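Local coordinates for protein superoxide dismutase [Fe] (Methanothermobacter thermautotrophicus, PDB 1MA1) that destroys superoxide radicals, using one iron ion per subunit to convert them to hydrogen peroxide and molecular oxygen in a homotetramer, at residues Y9-L14 and H37-V42; G86-A91 and E186-I191; W132-Y137 and L163-V168. All blocks are in the same frame, centred on the assembly; numbering follows the deposited sequence.

Interaction 1: residues Y9-L14 and H37-V42; sequences YELPEL and HHQAYV
L11 meets H38 through a CH-pi contact: its CD1 methyl sits over one face of the imidazole, 3.8 Å from the centroid of the H38 ring and displaced toward the rim. With CG anti to the backbone N (chi1 -172°), the leucine carries its branch from the extended 9-14 segment onto helix 27-57. P12 reaches the same imidazole tip to tip, its CG lying 3.5 Å from H38 CE1.

Van der Waals packing continues along the helix. V42 splays its two methyls against the segment: V42 CG1 lies 3.4 Å from the carbonyl O of Y9 and also touches Y9 CB, while V42 CG2 faces the backbone where E10 joins L11. Q39 crosses L11 at about a right angle, and its OE1 comes 3.4 Å from L11 CD2; Q39 NE2 is hydrogen-bonded to D43 OD1, one turn farther along the helix.

No hydrogen bond joins the two segments. The polar anchors lie to the sides, Y9 N to N46 and P12 O to H34, so the seam itself is held by van der Waals packing. It includes the imidazole of H38, whose ring also meets that of the iron ligand H81, consistent with a second-shell place beside the metal site.

Interaction 2: residues G86-A91 and E186-I191; sequences GNMGPA and EAFWNI
The turn that leaves helix 64-86 meets the turn that follows helix 181-188 in a buried junction between the alpha-hairpin and C-terminal domains of the iron/manganese superoxide dismutase fold, joined by a Met-aromatic contact and one backbone hydrogen bond. M88 supplies the side chain at its centre. Its sulfur lies in the plane of the F188 ring, at the edge, with SD 5.2 Å from the ring centroid, and its CG packs 3.8 Å from F188 CE1. Beside it, I191 runs in the same direction as the methionine, bringing CD1 within 3.7 Å of M88 SD; I191 CG1 stands between its own backbone N and carbonyl carbon (chi1 48°), a crowded position that directs CD1 to the sulfur. An alanine in place of M88 would probably open a gap between F188 and I191 and leave the ring edge without its sulfur partner.

The backbone bond runs from G89 N to I191 O at 2.9 Å. The same oxygen also receives a CA-H...O contact from M88, so one carbonyl holds two successive residues of the 86-91 segment. Farther along, A91 CA lies 3.5 Å from N190 O, and A91 CB touches I191 CG2. N190 folds back on its own turn, its ND2 joining the backbone N as a second donor to A187 O.

At the other end, N87 ND2 approaches the edge of F188 at CZ, 4.2 Å away, while N87 OD1 accepts bonds from R200 of helix 194-202 and from the backbone of V165. Strand 164-167 borders the junction here, with L164 and L166 packed against F188.

Interaction 3: residues W132-Y137 and L163-V168; sequences WAVLTY and LLVLDV. With FE (Fe (III) ion), chain G.
A buried antiparallel pairing of strand 131-138, central in the three-stranded sheet, with its edge neighbour 164-167 places an iron ligand, D167, at the metal site between the two domains. The two short axes run 4.7 Å apart at 174°. A133 and L166 form a hydrogen-bonded pair, with L166 N 2.9 Å from A133 O and the reciprocal bond from A133 N to L166 O. At the far end L135 N donates to L164 O, whereas L135 O accepts from L163 N at 3.0 Å. Both L163 and L164 thus face L135, a classic beta bulge.

On one side of the sheet V134 and V165 lie side by side, meeting through their CG2 methyls. V165 CG1 turns to W132, next to the place where D167 CB lies over the indole face, 3.7 Å from the centroid of the six-membered ring. The carboxylate of D167 continues across the indole, the two planes 14° apart and stacked. With CG anti to the backbone N (chi1 -171°), D167 extends past the ring to the iron, which its OD2 binds at 1.9 Å.

H33, H81, H171 and a water complete the coordination. D167 OD1 accepts from the backbone N of W169, so the carboxylate is fixed through both oxygens and backed by the indole, an arrangement likely to restrict its rotation at the metal.

In the fold
From the N terminus, interaction 1 closes first, laying the extended 9-14 segment along helix 27-57 within the alpha-hairpin domain. It is complete before either of the others opens. Interaction 2 then starts at the end of helix 64-86 and spans most of the C-terminal domain before closing just after helix 181-188, tying the two domains together. Interaction 3 forms wholly within that long loop, pairing two strands of the sheet, so it nests in interaction 2 without crossing it. These two touch directly, where the 86-91 turn and F188 meet strand 164-167, whereas interaction 1 stands apart, its nearest atoms about 6 Å from interaction 3.

Interaction 1: residues Y9-L14 and H37-V42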
loop_
_atom_site.group_PDB
_atom_site.type_symbol
_atom_site.label_atom_id
_atom_site.label_comp_id
_atom_site.label_asym_id
_atom_site.label_seq_id
_atom_site.Cartn_x
_atom_site.Cartn_y
_atom_site.Cartn_z
ATOM N N TYR A 9 -12.100 11.783 -20.161
ATOM C CA TYR A 9 -13.102 11.001 -19.464
ATOM C C TYR A 9 -14.364 11.824 -19.276
ATOM O O TYR A 9 -14.295 13.036 -19.082
ATOM C CB TYR A 9 -12.552 10.555 -18.109
ATOM C CG TYR A 9 -11.514 9.463 -18.199
ATOM C CD1 TYR A 9 -11.877 8.157 -18.547
ATOM C CD2 TYR A 9 -10.169 9.721 -17.919
ATOM C CE1 TYR A 9 -10.932 7.147 -18.610
ATOM C CE2 TYR A 9 -9.218 8.718 -17.980
ATOM C CZ TYR A 9 -9.602 7.436 -18.325
ATOM O OH TYR A 9 -8.656 6.446 -18.436
ATOM N N GLU A 10 -15.514 11.163 -19.335
ATOM C CA GLU A 10 -16.773 11.788 -18.945
ATOM C C GLU A 10 -17.580 10.933 -17.978
ATOM O O GLU A 10 -17.511 9.701 -18.013
ATOM C CB GLU A 10 -17.596 12.082 -20.190
ATOM C CG GLU A 10 -16.987 13.170 -21.051
ATOM C CD GLU A 10 -17.671 13.303 -22.392
ATOM O OE1 GLU A 10 -17.354 14.271 -23.133
ATOM O OE2 GLU A 10 -18.521 12.435 -22.701
ATOM N N LEU A 11 -18.351 11.584 -17.113
ATOM C CA LEU A 11 -19.260 10.862 -16.234
ATOM C C LEU A 11 -20.292 10.123 -17.072
ATOM O O LEU A 11 -21.072 10.738 -17.796
ATOM C CB LEU A 11 -19.966 11.827 -15.291
ATOM C CG LEU A 11 -20.806 11.155 -14.199
ATOM C CD1 LEU A 11 -19.873 10.385 -13.240
ATOM C CD2 LEU A 11 -21.624 12.196 -13.432
ATOM N N PRO A 12 -20.304 8.787 -17.000
ATOM C CA PRO A 12 -21.326 8.016 -17.713
ATOM C C PRO A 12 -22.678 8.194 -17.056
ATOM O O PRO A 12 -22.770 8.349 -15.838
ATOM C CB PRO A 12 -20.811 6.591 -17.615
ATOM C CG PRO A 12 -20.159 6.585 -16.279
ATOM C CD PRO A 12 -19.408 7.905 -16.236
ATOM N N GLU A 13 -23.732 8.186 -17.859
ATOM C CA GLU A 13 -25.084 8.180 -17.326
ATOM C C GLU A 13 -25.294 6.857 -16.607
ATOM O O GLU A 13 -24.700 5.847 -16.972
ATOM C CB GLU A 13 -26.077 8.327 -18.468
ATOM C CG GLU A 13 -25.631 9.324 -19.526
ATOM C CD GLU A 13 -26.615 10.463 -19.706
ATOM O OE1 GLU A 13 -27.750 10.173 -20.145
ATOM O OE2 GLU A 13 -26.267 11.640 -19.409
ATOM N N LEU A 14 -26.134 6.854 -15.582
ATOM C CA LEU A 14 -26.656 5.604 -15.041
ATOM C C LEU A 14 -27.578 4.893 -16.031
ATOM O O LEU A 14 -28.283 5.531 -16.809
ATOM C CB LEU A 14 -27.411 5.872 -13.740
ATOM C CG LEU A 14 -26.705 5.655 -12.407
ATOM C CD1 LEU A 14 -25.270 6.112 -12.456
ATOM C CD2 LEU A 14 -27.456 6.399 -11.347
ATOM N N HIS A 37 -18.741 11.702 -6.217
ATOM C CA HIS A 37 -17.522 10.907 -6.136
ATOM C C HIS A 37 -17.081 10.413 -7.509
ATOM O O HIS A 37 -15.948 10.661 -7.931
ATOM C CB HIS A 37 -17.715 9.727 -5.172
ATOM C CG HIS A 37 -17.971 10.160 -3.762
ATOM N ND1 HIS A 37 -17.004 10.750 -2.977
ATOM C CD2 HIS A 37 -19.110 10.179 -3.025
ATOM C CE1 HIS A 37 -17.535 11.120 -1.824
ATOM N NE2 HIS A 37 -18.814 10.784 -1.831
ATOM N N HIS A 38 -17.969 9.729 -8.218
ATOM C CA HIS A 38 -17.600 9.199 -9.510
ATOM C C HIS A 38 -17.102 10.367 -10.341
ATOM O O HIS A 38 -16.098 10.255 -11.045
ATOM C CB HIS A 38 -18.800 8.524 -10.183
ATOM C CG HIS A 38 -18.435 7.713 -11.394
ATOM N ND1 HIS A 38 -19.357 6.967 -12.098
ATOM C CD2 HIS A 38 -17.241 7.506 -12.005
ATOM C CE1 HIS A 38 -18.750 6.334 -13.085
ATOM N NE2 HIS A 38 -17.464 6.643 -13.049
ATOM N N GLN A 39 -17.798 11.498 -10.242
ATOM C CA GLN A 39 -17.396 12.717 -10.954
ATOM C C GLN A 39 -15.978 13.148 -10.562
ATOM O O GLN A 39 -15.188 13.559 -11.405
ATOM C CB GLN A 39 -18.371 13.839 -10.648
ATOM C CG GLN A 39 -18.064 15.105 -11.378
ATOM C CD GLN A 39 -18.243 14.972 -12.877
ATOM O OE1 GLN A 39 -19.323 14.669 -13.359
ATOM N NE2 GLN A 39 -17.165 15.216 -13.624
ATOM N N ALA A 40 -15.658 13.028 -9.281
ATOM C CA ALA A 40 -14.350 13.440 -8.796
ATOM C C ALA A 40 -13.215 12.635 -9.461
ATOM O O ALA A 40 -12.117 13.168 -9.714
ATOM C CB ALA A 40 -14.288 13.305 -7.260
ATOM N N TYR A 41 -13.481 11.361 -9.758
ATOM C CA TYR A 41 -12.475 10.537 -10.427
ATOM C C TYR A 41 -12.323 10.888 -11.905
ATOM O O TYR A 41 -11.207 10.928 -12.408
ATOM C CB TYR A 41 -12.779 9.037 -10.257
ATOM C CG TYR A 41 -12.910 8.660 -8.807
ATOM C CD1 TYR A 41 -11.947 9.059 -7.881
ATOM C CD2 TYR A 41 -14.052 8.022 -8.328
ATOM C CE1 TYR A 41 -12.130 8.850 -6.527
ATOM C CE2 TYR A 41 -14.241 7.817 -6.964
ATOM C CZ TYR A 41 -13.281 8.240 -6.071
ATOM O OH TYR A 41 -13.476 8.114 -4.717
ATOM N N VAL A 42 -13.435 11.154 -12.586
ATOM C CA VAL A 42 -13.385 11.766 -13.900
ATOM C C VAL A 42 -12.502 13.000 -13.914
ATOM O O VAL A 42 -11.582 13.088 -14.730
ATOM C CB VAL A 42 -14.763 12.192 -14.369
ATOM C CG1 VAL A 42 -14.636 13.006 -15.665
ATOM C CG2 VAL A 42 -15.650 10.953 -14.515
#

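Interaction 2: residues G86-A91 and E186-I191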
loop_
_atom_site.group_PDB
_atom_site.type_symbol
_atom_site.label_atom_id
_atom_site.label_comp_id
_atom_site.label_asym_id
_atom_site.label_seq_id
_atom_site.Cartn_x
_atom_site.Cartn_y
_atom_site.Cartn_z
ATOM N N GLY A 86 -23.081 -0.793 -13.721
ATOM C CA GLY A 86 -23.528 -1.675 -14.774
ATOM C C GLY A 86 -23.990 -3.037 -14.282
ATOM O O GLY A 86 -24.834 -3.666 -14.941
ATOM N N ASN A 87 -23.449 -3.513 -13.156
ATOM C CA ASN A 87 -23.896 -4.790 -12.636
ATOM C C ASN A 87 -24.830 -4.633 -11.443
ATOM O O ASN A 87 -24.896 -5.497 -10.560
ATOM C CB ASN A 87 -22.699 -5.738 -12.335
ATOM C CG ASN A 87 -21.707 -5.207 -11.271
ATOM O OD1 ASN A 87 -20.486 -5.312 -11.464
ATOM N ND2 ASN A 87 -22.215 -4.689 -10.145
ATOM N N MET A 88 -25.576 -3.524 -11.443
ATOM C CA MET A 88 -26.803 -3.415 -10.648
ATOM C C MET A 88 -28.008 -3.050 -11.510
ATOM O O MET A 88 -27.862 -2.557 -12.624
ATOM C CB MET A 88 -26.647 -2.363 -9.540
ATOM C CG MET A 88 -25.533 -2.643 -8.541
ATOM S SD MET A 88 -25.496 -1.467 -7.143
ATOM C CE MET A 88 -24.708 -0.077 -7.884
ATOM N N GLY A 89 -29.199 -3.300 -10.982
ATOM C CA GLY A 89 -30.405 -2.767 -11.568
ATOM C C GLY A 89 -31.591 -2.914 -10.627
ATOM O O GLY A 89 -31.442 -3.388 -9.501
ATOM N N PRO A 90 -32.795 -2.508 -11.063
ATOM C CA PRO A 90 -34.037 -2.629 -10.295
ATOM C C PRO A 90 -34.211 -4.025 -9.683
ATOM O O PRO A 90 -33.986 -5.041 -10.344
ATOM C CB PRO A 90 -35.110 -2.338 -11.343
ATOM C CG PRO A 90 -34.450 -1.407 -12.253
ATOM C CD PRO A 90 -33.082 -2.014 -12.421
ATOM N N ALA A 91 -34.630 -4.069 -8.423
ATOM C CA ALA A 91 -34.700 -5.333 -7.692
ATOM C C ALA A 91 -35.646 -6.343 -8.349
ATOM O O ALA A 91 -35.426 -7.555 -8.297
ATOM C CB ALA A 91 -35.131 -5.077 -6.264
ATOM N N GLU A 186 -25.448 -7.066 2.266
ATOM C CA GLU A 186 -26.596 -7.957 2.159
ATOM C C GLU A 186 -27.672 -7.414 1.208
ATOM O O GLU A 186 -28.237 -8.160 0.411
ATOM C CB GLU A 186 -27.184 -8.197 3.549
ATOM C CG GLU A 186 -28.354 -9.133 3.577
ATOM C CD GLU A 186 -28.048 -10.424 2.852
ATOM O OE1 GLU A 186 -26.930 -10.966 3.051
ATOM O OE2 GLU A 186 -28.932 -10.901 2.087
ATOM N N ALA A 187 -27.950 -6.117 1.280
ATOM C CA ALA A 187 -28.927 -5.509 0.377
ATOM C C ALA A 187 -28.490 -5.642 -1.080
ATOM O O ALA A 187 -29.321 -5.757 -1.982
ATOM C CB ALA A 187 -29.131 -4.040 0.730
ATOM N N PHE A 188 -27.173 -5.645 -1.299
ATOM C CA PHE A 188 -26.607 -5.585 -2.639
ATOM C C PHE A 188 -27.088 -6.754 -3.482
ATOM O O PHE A 188 -27.321 -6.607 -4.682
ATOM C CB PHE A 188 -25.086 -5.592 -2.541
ATOM C CG PHE A 188 -24.389 -5.756 -3.861
ATOM C CD1 PHE A 188 -24.440 -4.752 -4.824
ATOM C CD2 PHE A 188 -23.691 -6.932 -4.150
ATOM C CE1 PHE A 188 -23.805 -4.922 -6.058
ATOM C CE2 PHE A 188 -23.058 -7.108 -5.381
ATOM C CZ PHE A 188 -23.114 -6.106 -6.337
ATOM N N TRP A 189 -27.235 -7.915 -2.854
ATOM C CA TRP A 189 -27.572 -9.129 -3.591
ATOM C C TRP A 189 -28.992 -9.092 -4.146
ATOM O O TRP A 189 -29.353 -9.903 -5.001
ATOM C CB TRP A 189 -27.390 -10.362 -2.702
ATOM C CG TRP A 189 -25.977 -10.547 -2.270
ATOM C CD1 TRP A 189 -25.454 -10.289 -1.035
ATOM C CD2 TRP A 189 -24.884 -10.984 -3.087
ATOM N NE1 TRP A 189 -24.095 -10.545 -1.032
ATOM C CE2 TRP A 189 -23.722 -10.969 -2.278
ATOM C CE3 TRP A 189 -24.771 -11.379 -4.424
ATOM C CZ2 TRP A 189 -22.467 -11.335 -2.762
ATOM C CZ3 TRP A 189 -23.514 -11.745 -4.908
ATOM C CH2 TRP A 189 -22.382 -11.719 -4.072
ATOM N N ASN A 190 -29.787 -8.138 -3.671
ATOM C CA ASN A 190 -31.118 -7.920 -4.218
ATOM C C ASN A 190 -31.097 -7.197 -5.556
ATOM O O ASN A 190 -32.074 -7.243 -6.295
ATOM C CB ASN A 190 -31.969 -7.118 -3.243
ATOM C CG ASN A 190 -32.276 -7.882 -1.982
ATOM O OD1 ASN A 190 -32.971 -8.882 -2.032
ATOM N ND2 ASN A 190 -31.758 -7.418 -0.846
ATOM N N ILE A 191 -29.994 -6.527 -5.866
ATOM C CA ILE A 191 -29.957 -5.689 -7.050
ATOM C C ILE A 191 -28.805 -6.004 -8.003
ATOM O O ILE A 191 -28.579 -5.267 -8.960
ATOM C CB ILE A 191 -29.908 -4.206 -6.650
ATOM C CG1 ILE A 191 -28.823 -3.977 -5.576
ATOM C CG2 ILE A 191 -31.265 -3.789 -6.130
ATOM C CD1 ILE A 191 -28.527 -2.525 -5.277
#

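Interaction 3: residues W132-Y137 and L163-V168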
loop_
_atom_site.group_PDB
_atom_site.type_symbol
_atom_site.label_atom_id
_atom_site.label_comp_id
_atom_site.label_asym_id
_atom_site.label_seq_id
_atom_site.Cartn_x
_atom_site.Cartn_y
_atom_site.Cartn_z
ATOM N N TRP A 132 -13.035 -2.468 -2.635
ATOM C CA TRP A 132 -14.015 -3.173 -3.459
ATOM C C TRP A 132 -13.832 -4.678 -3.273
ATOM O O TRP A 132 -12.727 -5.146 -2.997
ATOM C CB TRP A 132 -13.827 -2.845 -4.939
ATOM C CG TRP A 132 -13.825 -1.395 -5.265
ATOM C CD1 TRP A 132 -12.836 -0.484 -4.993
ATOM C CD2 TRP A 132 -14.847 -0.683 -5.957
ATOM N NE1 TRP A 132 -13.186 0.751 -5.478
ATOM C CE2 TRP A 132 -14.420 0.659 -6.072
ATOM C CE3 TRP A 132 -16.084 -1.048 -6.496
ATOM C CZ2 TRP A 132 -15.195 1.644 -6.705
ATOM C CZ3 TRP A 132 -16.853 -0.071 -7.125
ATOM C CH2 TRP A 132 -16.404 1.261 -7.221
ATOM N N ALA A 133 -14.911 -5.431 -3.448
ATOM C CA ALA A 133 -14.803 -6.819 -3.880
ATOM C C ALA A 133 -15.091 -6.945 -5.368
ATOM O O ALA A 133 -16.055 -6.370 -5.878
ATOM C CB ALA A 133 -15.759 -7.696 -3.097
ATOM N N VAL A 134 -14.244 -7.703 -6.058
ATOM C CA VAL A 134 -14.313 -7.844 -7.509
ATOM C C VAL A 134 -14.181 -9.304 -7.907
ATOM O O VAL A 134 -13.248 -9.978 -7.481
ATOM C CB VAL A 134 -13.181 -7.045 -8.193
ATOM C CG1 VAL A 134 -13.280 -7.195 -9.693
ATOM C CG2 VAL A 134 -13.262 -5.559 -7.801
ATOM N N LEU A 135 -15.100 -9.791 -8.738
ATOM C CA LEU A 135 -14.951 -11.122 -9.325
ATOM C C LEU A 135 -14.213 -11.028 -10.648
ATOM O O LEU A 135 -14.454 -10.116 -11.434
ATOM C CB LEU A 135 -16.312 -11.754 -9.557
ATOM C CG LEU A 135 -16.276 -13.182 -10.109
ATOM C CD1 LEU A 135 -15.571 -14.061 -9.097
ATOM C CD2 LEU A 135 -17.699 -13.700 -10.361
ATOM N N THR A 136 -13.317 -11.975 -10.892
ATOM C CA THR A 136 -12.587 -12.056 -12.156
ATOM C C THR A 136 -12.252 -13.521 -12.492
ATOM O O THR A 136 -12.796 -14.443 -11.877
ATOM C CB THR A 136 -11.288 -11.233 -12.093
ATOM O OG1 THR A 136 -10.633 -11.275 -13.367
ATOM C CG2 THR A 136 -10.347 -11.791 -11.029
ATOM N N TYR A 137 -11.378 -13.737 -13.470
ATOM C CA TYR A 137 -11.231 -15.057 -14.086
ATOM C C TYR A 137 -9.807 -15.260 -14.581
ATOM O O TYR A 137 -9.274 -14.419 -15.307
ATOM C CB TYR A 137 -12.208 -15.212 -15.257
ATOM C CG TYR A 137 -11.992 -16.456 -16.106
ATOM C CD1 TYR A 137 -12.254 -17.720 -15.596
ATOM C CD2 TYR A 137 -11.475 -16.364 -17.407
ATOM C CE1 TYR A 137 -12.004 -18.856 -16.346
ATOM C CE2 TYR A 137 -11.221 -17.497 -18.162
ATOM C CZ TYR A 137 -11.484 -18.741 -17.619
ATOM O OH TYR A 137 -11.178 -19.891 -18.311
ATOM N N LEU A 163 -15.615 -8.897 -13.868
ATOM C CA LEU A 163 -16.917 -9.524 -14.067
ATOM C C LEU A 163 -18.001 -8.902 -13.189
ATOM O O LEU A 163 -19.079 -8.539 -13.671
ATOM C CB LEU A 163 -16.826 -11.021 -13.775
ATOM C CG LEU A 163 -15.916 -11.798 -14.714
ATOM C CD1 LEU A 163 -15.887 -13.260 -14.335
ATOM C CD2 LEU A 163 -16.414 -11.596 -16.139
ATOM N N LEU A 164 -17.702 -8.788 -11.898
ATOM C CA LEU A 164 -18.661 -8.333 -10.899
ATOM C C LEU A 164 -17.919 -7.426 -9.927
ATOM O O LEU A 164 -16.775 -7.712 -9.556
ATOM C CB LEU A 164 -19.207 -9.526 -10.116
ATOM C CG LEU A 164 -20.623 -9.468 -9.544
ATOM C CD1 LEU A 164 -20.629 -10.297 -8.268
ATOM C CD2 LEU A 164 -21.055 -8.054 -9.256
ATOM N N VAL A 165 -18.568 -6.357 -9.490
ATOM C CA VAL A 165 -17.904 -5.362 -8.672
ATOM C C VAL A 165 -18.847 -4.859 -7.577
ATOM O O VAL A 165 -20.026 -4.605 -7.824
ATOM C CB VAL A 165 -17.422 -4.185 -9.578
ATOM C CG1 VAL A 165 -17.645 -2.862 -8.907
ATOM C CG2 VAL A 165 -15.946 -4.349 -9.903
ATOM N N LEU A 166 -18.332 -4.719 -6.367
ATOM C CA LEU A 166 -19.121 -4.177 -5.267
ATOM C C LEU A 166 -18.360 -3.083 -4.494
ATOM O O LEU A 166 -17.373 -3.373 -3.815
ATOM C CB LEU A 166 -19.506 -5.322 -4.317
ATOM C CG LEU A 166 -20.147 -4.914 -3.002
ATOM C CD1 LEU A 166 -21.351 -4.024 -3.281
ATOM C CD2 LEU A 166 -20.517 -6.160 -2.219
ATOM N N ASP A 167 -18.812 -1.831 -4.603
ATOM C CA ASP A 167 -18.130 -0.724 -3.939
ATOM C C ASP A 167 -18.367 -0.857 -2.440
ATOM O O ASP A 167 -19.485 -1.115 -1.995
ATOM C CB ASP A 167 -18.641 0.637 -4.464
ATOM C CG ASP A 167 -17.806 1.823 -3.962
ATOM O OD1 ASP A 167 -16.888 1.573 -3.162
ATOM O OD2 ASP A 167 -18.061 3.008 -4.342
ATOM N N VAL A 168 -17.316 -0.674 -1.657
ATOM C CA VAL A 168 -17.466 -0.763 -0.226
ATOM C C VAL A 168 -16.680 0.356 0.475
ATOM O O VAL A 168 -16.517 0.354 1.706
ATOM C CB VAL A 168 -17.031 -2.187 0.230
ATOM C CG1 VAL A 168 -15.538 -2.228 0.581
ATOM C CG2 VAL A 168 -17.923 -2.658 1.351
HETATM FE FE FE G . -17.579 4.829 -4.728
HETATM O O HOH W 1 -15.687 4.581 -4.568
#